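Local coordinates for protein formiminoglutamase (Trypanosoma cruzi, PDB 4MYK) that hydrolyses N-formimino-L-glutamate as an arginase-like metalloenzyme with two manganese ions in its active site, at residues Ser174-Gln186 with Ala216-Lys229. The protein carries 1 engineered substitution. Residues are numbered along the deposited sequence; the frame is centred on the assembly and turned at random.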
loop_
_atom_site.group_PDB
_atom_site.type_symbol
_atom_site.label_atom_id
_atom_site.label_comp_id
_atom_site.label_asym_id
_atom_site.label_seq_id
_atom_site.Cartn_x
_atom_site.Cartn_y
_atom_site.Cartn_z
ATOM N N SER A 174 8.779 -6.556 40.219
ATOM C CA SER A 174 9.237 -5.172 40.169
ATOM C C SER A 174 8.415 -4.278 39.241
ATOM O O SER A 174 8.328 -3.067 39.458
ATOM C CB SER A 174 10.706 -5.140 39.760
ATOM O OG SER A 174 10.913 -5.970 38.634
ATOM N N PHE A 175 7.799 -4.878 38.225
ATOM C CA PHE A 175 7.196 -4.113 37.137
ATOM C C PHE A 175 5.726 -3.812 37.335
ATOM O O PHE A 175 4.919 -4.727 37.543
ATOM C CB PHE A 175 7.383 -4.836 35.800
ATOM C CG PHE A 175 6.746 -4.124 34.643
ATOM C CD1 PHE A 175 7.156 -2.830 34.294
ATOM C CD2 PHE A 175 5.735 -4.734 33.902
ATOM C CE1 PHE A 175 6.560 -2.149 33.223
ATOM C CE2 PHE A 175 5.129 -4.065 32.827
ATOM C CZ PHE A 175 5.543 -2.773 32.486
ATOM N N SER A 176 5.383 -2.530 37.235
ATOM C CA SER A 176 4.011 -2.083 37.411
ATOM C C SER A 176 3.238 -2.046 36.099
ATOM O O SER A 176 3.587 -1.303 35.181
ATOM C CB SER A 176 3.965 -0.705 38.064
ATOM O OG SER A 176 2.622 -0.252 38.175
ATOM N N GLY A 177 2.167 -2.831 36.045
ATOM C CA GLY A 177 1.317 -2.931 34.874
ATOM C C GLY A 177 0.619 -1.653 34.449
ATOM O O GLY A 177 0.273 -1.514 33.284
ATOM N N LYS A 178 0.396 -0.728 35.376
ATOM C CA LYS A 178 -0.179 0.562 35.016
ATOM C C LYS A 178 0.736 1.275 34.040
ATOM O O LYS A 178 0.356 2.272 33.439
ATOM C CB LYS A 178 -0.369 1.453 36.240
ATOM C CG LYS A 178 -1.095 0.817 37.394
ATOM C CD LYS A 178 -1.232 1.822 38.542
ATOM C CE LYS A 178 -1.036 1.144 39.902
ATOM N NZ LYS A 178 -1.061 2.098 41.049
ATOM N N ARG A 179 1.956 0.771 33.895
ATOM C CA ARG A 179 2.933 1.402 33.004
ATOM C C ARG A 179 3.239 0.555 31.770
ATOM O O ARG A 179 4.285 0.689 31.147
ATOM C CB ARG A 179 4.196 1.784 33.774
ATOM C CG ARG A 179 3.926 2.922 34.754
ATOM C CD ARG A 179 5.099 3.186 35.664
ATOM N NE ARG A 179 6.285 3.600 34.928
ATOM C CZ ARG A 179 7.429 3.936 35.509
ATOM N NH1 ARG A 179 7.527 3.906 36.832
ATOM N NH2 ARG A 179 8.469 4.303 34.776
ATOM N N PHE A 180 2.283 -0.301 31.421
ATOM C CA PHE A 180 2.394 -1.139 30.236
ATOM C C PHE A 180 1.314 -0.827 29.203
ATOM O O PHE A 180 0.125 -0.826 29.501
ATOM C CB PHE A 180 2.383 -2.624 30.607
ATOM C CG PHE A 180 2.373 -3.537 29.422
ATOM C CD1 PHE A 180 3.442 -3.572 28.551
ATOM C CD2 PHE A 180 1.296 -4.366 29.182
ATOM C CE1 PHE A 180 3.428 -4.415 27.454
ATOM C CE2 PHE A 180 1.283 -5.211 28.086
ATOM C CZ PHE A 180 2.349 -5.235 27.226
ATOM N N VAL A 181 1.745 -0.554 27.980
ATOM C CA VAL A 181 0.814 -0.263 26.901
ATOM C C VAL A 181 1.000 -1.219 25.718
ATOM O O VAL A 181 2.116 -1.448 25.252
ATOM C CB VAL A 181 0.933 1.197 26.422
ATOM C CG1 VAL A 181 -0.004 1.448 25.253
ATOM C CG2 VAL A 181 0.640 2.151 27.565
ATOM N N GLU A 182 -0.111 -1.795 25.271
ATOM C CA GLU A 182 -0.171 -2.526 24.014
ATOM C C GLU A 182 -0.609 -1.512 22.978
ATOM O O GLU A 182 -1.696 -0.950 23.079
ATOM C CB GLU A 182 -1.200 -3.652 24.094
ATOM C CG GLU A 182 -0.903 -4.713 25.148
ATOM C CD GLU A 182 0.064 -5.788 24.668
ATOM O OE1 GLU A 182 0.833 -5.543 23.720
ATOM O OE2 GLU A 182 0.055 -6.893 25.249
ATOM N N PHE A 183 0.245 -1.266 21.994
ATOM C CA PHE A 183 0.023 -0.182 21.053
ATOM C C PHE A 183 -0.222 -0.675 19.634
ATOM O O PHE A 183 0.589 -1.412 19.081
ATOM C CB PHE A 183 1.220 0.759 21.064
ATOM C CG PHE A 183 0.944 2.079 20.433
ATOM C CD1 PHE A 183 1.131 2.265 19.067
ATOM C CD2 PHE A 183 0.480 3.138 21.195
ATOM C CE1 PHE A 183 0.866 3.481 18.476
ATOM C CE2 PHE A 183 0.214 4.362 20.610
ATOM C CZ PHE A 183 0.410 4.538 19.252
ATOM N N ALA A 184 -1.351 -0.262 19.062
ATOM C CA ALA A 184 -1.730 -0.630 17.696
ATOM C C ALA A 184 -2.043 -2.111 17.566
ATOM O O ALA A 184 -1.827 -2.710 16.516
ATOM C CB ALA A 184 -0.645 -0.237 16.708
ATOM N N CYS A 185 -2.542 -2.701 18.642
ATOM C CA CYS A 185 -3.016 -4.071 18.593
ATOM C C CYS A 185 -4.342 -4.152 17.818
ATOM O O CYS A 185 -5.085 -3.170 17.727
ATOM C CB CYS A 185 -3.149 -4.643 20.009
ATOM S SG CYS A 185 -4.004 -3.554 21.162
ATOM N N GLN A 186 -4.618 -5.328 17.259
ATOM C CA GLN A 186 -5.756 -5.523 16.365
ATOM C C GLN A 186 -6.793 -6.508 16.944
ATOM O O GLN A 186 -6.462 -7.658 17.213
ATOM C CB GLN A 186 -5.257 -5.966 14.984
ATOM C CG GLN A 186 -4.455 -4.875 14.307
ATOM C CD GLN A 186 -4.033 -5.222 12.897
ATOM O OE1 GLN A 186 -4.675 -6.019 12.222
ATOM N NE2 GLN A 186 -2.946 -4.621 12.443
ATOM N N ALA A 216 -0.977 8.731 14.909
ATOM C CA ALA A 216 -0.078 7.770 15.544
ATOM C C ALA A 216 0.845 8.427 16.567
ATOM O O ALA A 216 1.024 7.929 17.675
ATOM C CB ALA A 216 0.731 7.024 14.497
ATOM N N VAL A 217 1.421 9.561 16.184
ATOM C CA VAL A 217 2.352 10.275 17.045
ATOM C C VAL A 217 1.661 10.783 18.316
ATOM O O VAL A 217 2.187 10.609 19.415
ATOM C CB VAL A 217 3.073 11.416 16.269
ATOM C CG1 VAL A 217 3.758 12.379 17.217
ATOM C CG2 VAL A 217 4.070 10.833 15.280
ATOM N N ALA A 218 0.480 11.386 18.159
ATOM C CA ALA A 218 -0.325 11.853 19.292
ATOM C C ALA A 218 -0.744 10.703 20.207
ATOM O O ALA A 218 -0.713 10.823 21.430
ATOM C CB ALA A 218 -1.557 12.603 18.803
ATOM N N ALA A 219 -1.159 9.598 19.605
ATOM C CA ALA A 219 -1.517 8.411 20.356
ATOM C C ALA A 219 -0.302 7.888 21.114
ATOM O O ALA A 219 -0.416 7.486 22.265
ATOM C CB ALA A 219 -2.052 7.342 19.415
ATOM N N LEU A 220 0.856 7.890 20.455
ATOM C CA LEU A 220 2.108 7.451 21.079
ATOM C C LEU A 220 2.606 8.411 22.173
ATOM O O LEU A 220 3.247 7.990 23.124
ATOM C CB LEU A 220 3.201 7.254 20.028
ATOM C CG LEU A 220 4.539 6.748 20.567
ATOM C CD1 LEU A 220 4.361 5.409 21.233
ATOM C CD2 LEU A 220 5.530 6.635 19.455
ATOM N N GLU A 221 2.321 9.700 22.036
ATOM C CA GLU A 221 2.595 10.643 23.114
ATOM C C GLU A 221 1.813 10.232 24.346
ATOM O O GLU A 221 2.351 10.140 25.452
ATOM C CB GLU A 221 2.217 12.061 22.697
ATOM C CG GLU A 221 3.249 12.692 21.786
ATOM C CD GLU A 221 2.780 13.996 21.170
ATOM O OE1 GLU A 221 1.569 14.298 21.247
ATOM O OE2 GLU A 221 3.629 14.710 20.596
ATOM N N ASP A 222 0.532 9.971 24.138
ATOM C CA ASP A 222 -0.330 9.493 25.203
ATOM C C ASP A 222 0.302 8.272 25.863
ATOM O O ASP A 222 0.327 8.165 27.094
ATOM C CB ASP A 222 -1.729 9.151 24.653
ATOM C CG ASP A 222 -2.560 10.397 24.295
ATOM O OD1 ASP A 222 -2.059 11.530 24.433
ATOM O OD2 ASP A 222 -3.725 10.241 23.873
ATOM N N ALA A 223 0.812 7.359 25.036
ATOM C CA ALA A 223 1.402 6.110 25.512
ATOM C C ALA A 223 2.624 6.343 26.412
ATOM O O ALA A 223 2.779 5.674 27.436
ATOM C CB ALA A 223 1.752 5.180 24.330
ATOM N N PHE A 224 3.485 7.289 26.037
ATOM C CA PHE A 224 4.650 7.621 26.871
ATOM C C PHE A 224 4.257 8.333 28.177
ATOM O O PHE A 224 4.993 8.309 29.168
ATOM C CB PHE A 224 5.661 8.467 26.102
ATOM C CG PHE A 224 6.326 7.739 24.983
ATOM C CD1 PHE A 224 6.543 6.375 25.069
ATOM C CD2 PHE A 224 6.746 8.419 23.843
ATOM C CE1 PHE A 224 7.168 5.703 24.036
ATOM C CE2 PHE A 224 7.368 7.744 22.801
ATOM C CZ PHE A 224 7.583 6.391 22.902
ATOM N N GLY A 225 3.096 8.978 28.159
ATOM C CA GLY A 225 2.539 9.563 29.359
ATOM C C GLY A 225 2.223 8.480 30.364
ATOM O O GLY A 225 2.442 8.650 31.557
ATOM N N LEU A 226 1.707 7.363 29.863
ATOM C CA LEU A 226 1.387 6.193 30.675
ATOM C C LEU A 226 2.629 5.398 31.098
ATOM O O LEU A 226 2.770 5.022 32.257
ATOM C CB LEU A 226 0.405 5.281 29.923
ATOM C CG LEU A 226 -1.013 5.819 29.698
ATOM C CD1 LEU A 226 -1.757 5.012 28.655
ATOM C CD2 LEU A 226 -1.772 5.842 31.014
ATOM N N THR A 227 3.531 5.134 30.161
ATOM C CA THR A 227 4.742 4.397 30.492
ATOM C C THR A 227 5.688 5.235 31.368
ATOM O O THR A 227 6.263 4.745 32.325
ATOM C CB THR A 227 5.467 3.929 29.228
ATOM O OG1 THR A 227 5.834 5.070 28.444
ATOM C CG2 THR A 227 4.561 3.028 28.402
ATOM N N GLY A 228 5.851 6.505 31.028
ATOM C CA GLY A 228 6.648 7.404 31.844
ATOM C C GLY A 228 8.146 7.169 31.828
ATOM O O GLY A 228 8.753 7.023 30.770
ATOM N N LYS A 229 8.754 7.152 33.009
ATOM C CA LYS A 229 10.206 7.105 33.105
ATOM C C LYS A 229 10.756 5.778 32.611
ATOM O O LYS A 229 10.105 4.740 32.742
ATOM C CB LYS A 229 10.661 7.328 34.541
ATOM C CG LYS A 229 10.141 8.594 35.166
ATOM C CD LYS A 229 11.242 9.305 35.919
ATOM C CE LYS A 229 12.132 8.324 36.671
ATOM N NZ LYS A 229 13.258 8.999 37.399
HETATM O O HOH W 1 0.379 4.876 34.241
#
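Arg-179 reaches over the C-terminal end of helix 216-227, and its guanidinium edge grips backbone oxygens at the helix end and just past it, where the chain leaves the helix at Gly-228 with positive phi. Arg-179 NE donates to Thr-227 O at 2.8 Å. That N-H...O angle is 147°, the oxygen lying somewhat out of the guanidinium plane. NH2 makes two weak bonds, one to the same carbonyl and one from Arg-179 NH2 to Lys-229 O, short at 2.6 Å but strongly bent. A bend at chi3 swings the head group round to these carbonyls, while the stem passes beside the helix end, Arg-179 CG 3.5 Å from Leu-226 O. The positive charge is probably favoured by the helix dipole as well as by Asp-139, which forms a salt bridge with NH1. A water donates to both Lys-178 O and Leu-226 O, bridging the two backbones.

Further along, the contact turns apolar. Val-181 CG2 fits between Leu-226 CD1, 3.9 Å away, and the methyl of Thr-227, whose hydroxyl bonds to Thr-231. Phe-183 carries the other end: its CG lies anti to the backbone N (chi1 -164°), which turns the ring toward the helix, CE2 and CZ foremost. Phe-183 CZ packs 3.7 Å from Ala-219 CB, Leu-220 CD1 sits over one face, and the carbonyl oxygens of Ala-216 and Ala-219 lie at the edge. Ala-223 CB touches CD2; small alanines here are consistent with the axes of strand 180-183 and helix 216-227 coming within 8.0 Å.

The Phe-183 side chain lies about 7 Å from that of Asp-146, a manganese ligand. Running nearly antiparallel at 159°, helix 216-227 packs on strand 180-183 within the parallel sheet of the arginase/deacetylase fold. Ile-143 of adjoining strand 141-145, Val-211 of helix 208-214 and Met-264 of helix 258-270 also touch Phe-183.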